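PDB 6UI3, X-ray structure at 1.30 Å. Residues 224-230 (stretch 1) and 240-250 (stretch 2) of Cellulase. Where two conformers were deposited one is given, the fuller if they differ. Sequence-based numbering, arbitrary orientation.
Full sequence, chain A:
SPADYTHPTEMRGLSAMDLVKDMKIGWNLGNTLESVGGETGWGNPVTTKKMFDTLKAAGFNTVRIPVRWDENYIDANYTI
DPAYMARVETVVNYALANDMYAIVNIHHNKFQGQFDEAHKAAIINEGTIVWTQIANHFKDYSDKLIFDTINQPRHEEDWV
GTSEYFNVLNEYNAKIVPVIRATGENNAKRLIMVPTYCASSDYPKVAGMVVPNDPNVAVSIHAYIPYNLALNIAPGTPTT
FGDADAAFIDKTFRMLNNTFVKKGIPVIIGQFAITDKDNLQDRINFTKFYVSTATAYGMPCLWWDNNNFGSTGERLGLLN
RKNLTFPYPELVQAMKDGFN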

# COMPACT_ATOMS: atom_id res chain seq x y z
N TYR A 224 -5.07 -10.07 -2.73
CA TYR A 224 -4.93 -11.29 -1.95
C TYR A 224 -5.76 -12.36 -2.67
O TYR A 224 -6.90 -12.65 -2.32
CB TYR A 224 -5.44 -11.07 -0.54
CG TYR A 224 -4.81 -9.95 0.27
CD1 TYR A 224 -3.85 -10.22 1.22
CD2 TYR A 224 -5.24 -8.64 0.12
CE1 TYR A 224 -3.32 -9.21 2.01
CE2 TYR A 224 -4.72 -7.62 0.91
CZ TYR A 224 -3.76 -7.91 1.86
OH TYR A 224 -3.26 -6.93 2.69
N ILE A 225 -5.17 -12.92 -3.71
CA ILE A 225 -5.93 -13.72 -4.67
C ILE A 225 -5.26 -15.06 -4.92
O ILE A 225 -4.02 -15.16 -4.89
CB ILE A 225 -6.12 -12.97 -6.01
CG1 ILE A 225 -4.79 -12.58 -6.65
CG2 ILE A 225 -7.05 -11.75 -5.79
CD1 ILE A 225 -4.95 -12.09 -8.09
N PRO A 226 -6.04 -16.12 -5.16
CA PRO A 226 -7.49 -16.17 -5.00
C PRO A 226 -7.87 -16.05 -3.52
O PRO A 226 -7.15 -16.53 -2.65
CB PRO A 226 -7.89 -17.53 -5.59
CG PRO A 226 -6.66 -18.34 -5.56
CD PRO A 226 -5.48 -17.43 -5.52
N TYR A 227 -8.98 -15.37 -3.25
CA TYR A 227 -9.35 -15.03 -1.88
C TYR A 227 -9.45 -16.24 -0.96
O TYR A 227 -8.98 -16.20 0.18
CB TYR A 227 -10.68 -14.27 -1.89
CG TYR A 227 -11.27 -14.07 -0.52
CD1 TYR A 227 -10.72 -13.14 0.35
CD2 TYR A 227 -12.35 -14.81 -0.09
CE1 TYR A 227 -11.24 -12.97 1.62
CE2 TYR A 227 -12.87 -14.64 1.18
CZ TYR A 227 -12.31 -13.72 2.02
OH TYR A 227 -12.85 -13.56 3.28
N ASN A 228 -10.10 -17.32 -1.40
CA ASN A 228 -10.38 -18.40 -0.47
C ASN A 228 -9.11 -19.06 0.05
O ASN A 228 -9.09 -19.54 1.19
CB ASN A 228 -11.33 -19.43 -1.09
CG ASN A 228 -12.75 -18.94 -1.13
OD1 ASN A 228 -13.18 -18.12 -0.32
ND2 ASN A 228 -13.52 -19.48 -2.08
N LEU A 229 -8.06 -19.09 -0.76
CA LEU A 229 -6.77 -19.61 -0.33
C LEU A 229 -5.97 -18.55 0.43
O LEU A 229 -5.40 -18.83 1.49
CB LEU A 229 -5.98 -20.06 -1.56
CG LEU A 229 -4.54 -20.49 -1.29
CD1 LEU A 229 -4.46 -21.74 -0.42
CD2 LEU A 229 -3.76 -20.70 -2.60
N ALA A 230 -5.90 -17.34 -0.11
CA ALA A 230 -4.94 -16.36 0.37
C ALA A 230 -5.36 -15.62 1.62
O ALA A 230 -4.50 -15.24 2.42
CB ALA A 230 -4.60 -15.33 -0.72
N THR A 240 -4.24 -25.64 -0.32
CA THR A 240 -3.30 -26.07 -1.35
C THR A 240 -3.21 -25.02 -2.45
O THR A 240 -4.23 -24.52 -2.92
CB THR A 240 -3.74 -27.42 -1.94
OG1 THR A 240 -3.73 -28.43 -0.92
CG2 THR A 240 -2.82 -27.87 -3.10
N PHE A 241 -1.99 -24.70 -2.86
CA PHE A 241 -1.76 -23.83 -4.01
C PHE A 241 -1.65 -24.72 -5.24
O PHE A 241 -0.66 -25.44 -5.41
CB PHE A 241 -0.51 -22.98 -3.81
CG PHE A 241 -0.25 -22.04 -4.96
CD1 PHE A 241 0.91 -22.12 -5.69
CD2 PHE A 241 -1.19 -21.07 -5.33
CE1 PHE A 241 1.15 -21.26 -6.76
CE2 PHE A 241 -0.96 -20.22 -6.40
CZ PHE A 241 0.22 -20.31 -7.11
N GLY A 242 -2.68 -24.69 -6.09
CA GLY A 242 -2.76 -25.55 -7.25
C GLY A 242 -2.97 -24.81 -8.56
O GLY A 242 -2.94 -23.58 -8.63
N ASP A 243 -3.18 -25.59 -9.61
CA ASP A 243 -3.21 -25.05 -10.97
C ASP A 243 -4.26 -23.96 -11.13
O ASP A 243 -4.01 -22.94 -11.78
CB ASP A 243 -3.49 -26.16 -11.98
CG ASP A 243 -2.33 -27.10 -12.19
OD1 ASP A 243 -1.21 -26.78 -11.75
OD2 ASP A 243 -2.55 -28.16 -12.82
N ALA A 244 -5.46 -24.15 -10.57
CA ALA A 244 -6.51 -23.15 -10.77
C ALA A 244 -6.17 -21.84 -10.07
O ALA A 244 -6.51 -20.75 -10.56
CB ALA A 244 -7.85 -23.68 -10.26
N ASP A 245 -5.47 -21.91 -8.94
CA ASP A 245 -5.07 -20.71 -8.23
C ASP A 245 -4.02 -19.94 -9.02
O ASP A 245 -4.10 -18.71 -9.16
CB ASP A 245 -4.53 -21.10 -6.85
CG ASP A 245 -5.47 -22.00 -6.11
OD1 ASP A 245 -6.64 -21.62 -5.91
OD2 ASP A 245 -5.07 -23.15 -5.78
N ALA A 246 -3.01 -20.67 -9.52
CA ALA A 246 -1.99 -20.06 -10.37
C ALA A 246 -2.61 -19.43 -11.61
O ALA A 246 -2.24 -18.32 -12.00
CB ALA A 246 -0.94 -21.10 -10.74
N ALA A 247 -3.57 -20.13 -12.22
CA ALA A 247 -4.22 -19.59 -13.42
C ALA A 247 -4.95 -18.29 -13.11
O ALA A 247 -4.93 -17.36 -13.92
CB ALA A 247 -5.18 -20.63 -13.98
N PHE A 248 -5.61 -18.21 -11.95
CA PHE A 248 -6.33 -16.99 -11.61
C PHE A 248 -5.37 -15.81 -11.44
O PHE A 248 -5.64 -14.68 -11.89
CB PHE A 248 -7.17 -17.20 -10.35
CG PHE A 248 -8.06 -16.04 -10.04
CD1 PHE A 248 -9.23 -15.83 -10.76
CD2 PHE A 248 -7.73 -15.13 -9.06
CE1 PHE A 248 -10.04 -14.73 -10.49
CE2 PHE A 248 -8.53 -14.03 -8.79
CZ PHE A 248 -9.68 -13.83 -9.50
N ILE A 249 -4.25 -16.04 -10.77
CA ILE A 249 -3.24 -15.01 -10.61
C ILE A 249 -2.70 -14.57 -11.96
O ILE A 249 -2.60 -13.37 -12.26
CB ILE A 249 -2.11 -15.51 -9.69
CG1 ILE A 249 -2.61 -15.67 -8.25
CG2 ILE A 249 -0.92 -14.56 -9.73
CD1 ILE A 249 -1.69 -16.54 -7.38
N ASP A 250 -2.35 -15.53 -12.81
CA ASP A 250 -1.76 -15.20 -14.10
C ASP A 250 -2.73 -14.38 -14.96
O ASP A 250 -2.34 -13.39 -15.59
CB ASP A 250 -1.34 -16.47 -14.83
CG ASP A 250 -0.57 -16.17 -16.08
OD1 ASP A 250 0.63 -15.85 -15.95
OD2 ASP A 250 -1.13 -16.19 -17.18

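How do the two backbones lie against each other? Stretch 1 is a loop that turns into a short helix at Tyr227, with Pro226 at the N-cap position; stretch 2 is an extended run that enters a longer helix after its own N-cap residue, Gly242. The CA atoms of Pro226 and Asp245 come within 6.1 Å, those of Ile225 and Ile249 within 6.6 Å, and those of Leu229 and Thr240 within 7.4 Å. As one chain is followed forward, the other is therefore met running backward. Ile225 and Pro226 rest on the helix of stretch 2, while Leu229 reaches the segment that leads into it. No hydrogen bond crosses the contact, so shape and apolar packing carry it.

Which bump does the loop offer, and what hollow receives it? Ile225 and Pro226, joined by a cis peptide bond, both have CA-to-CB bonds that point toward stretch 2, and their side chains settle among Asp245, Phe248 and Ile249. These three residues lie within little more than one turn of the helix. Ile225 meets the edge of the Phe248 ring, with CB of Ile225 3.8 Å from CE2 of Phe248, close to the ring plane. CG1 of Ile225 also lies 4.1 Å from CG1 of Ile249. The CA-to-CB bond of Ile249 points sideways, yet the end of the side chain comes nearer, bringing CD1 of Ile249 to 3.7 Å from O of Ile225. That methyl cannot hydrogen-bond to the carbonyl, and O of Ile225 is left buried without a partner.

How does the proline ring fit beside an aspartate? The ring spans the gap between its neighbours on the helix: CB of Pro226 is 4.2 Å from CD2 of Phe248, CD of Pro226 is 4.3 Å from CD1 of Ile249, and CG of Pro226 presses to 3.3 Å from OD1 of Asp245. This last approach is snug, a ring carbon against a carboxylate oxygen. The other carboxylate oxygen has work within its own stretch, since N of Gly242 donates a well-aligned hydrogen bond to OD2 of Asp245 at 2.9 Å. This bond ties Asp245 back to the start of its helix and helps fix the carboxylate beside the proline.

What does Leu229 fill at the other end of the contact? At the third residue of the short helix, its CA-to-CB bond points toward stretch 2, and the side chain plugs the space beside Thr240, Phe241 and Asp245. Both methyls lie near the backbone O of Thr240, CD1 of Leu229 at 3.7 Å and CD2 of Leu229 at 3.9 Å from it; CD2 of Leu229 is also 3.8 Å from CD2 of Phe241, at the edge of the aromatic ring, and 4.1 Å from CG of Asp245. The forked end thus fits a concave corner built from backbone, ring edge and carboxylate. Asp245 is touched by both Pro226 and Leu229, which links the two parts of the contact. Together the stretches bury 367 Å², a modest area, but one filled by closely fitted side chains.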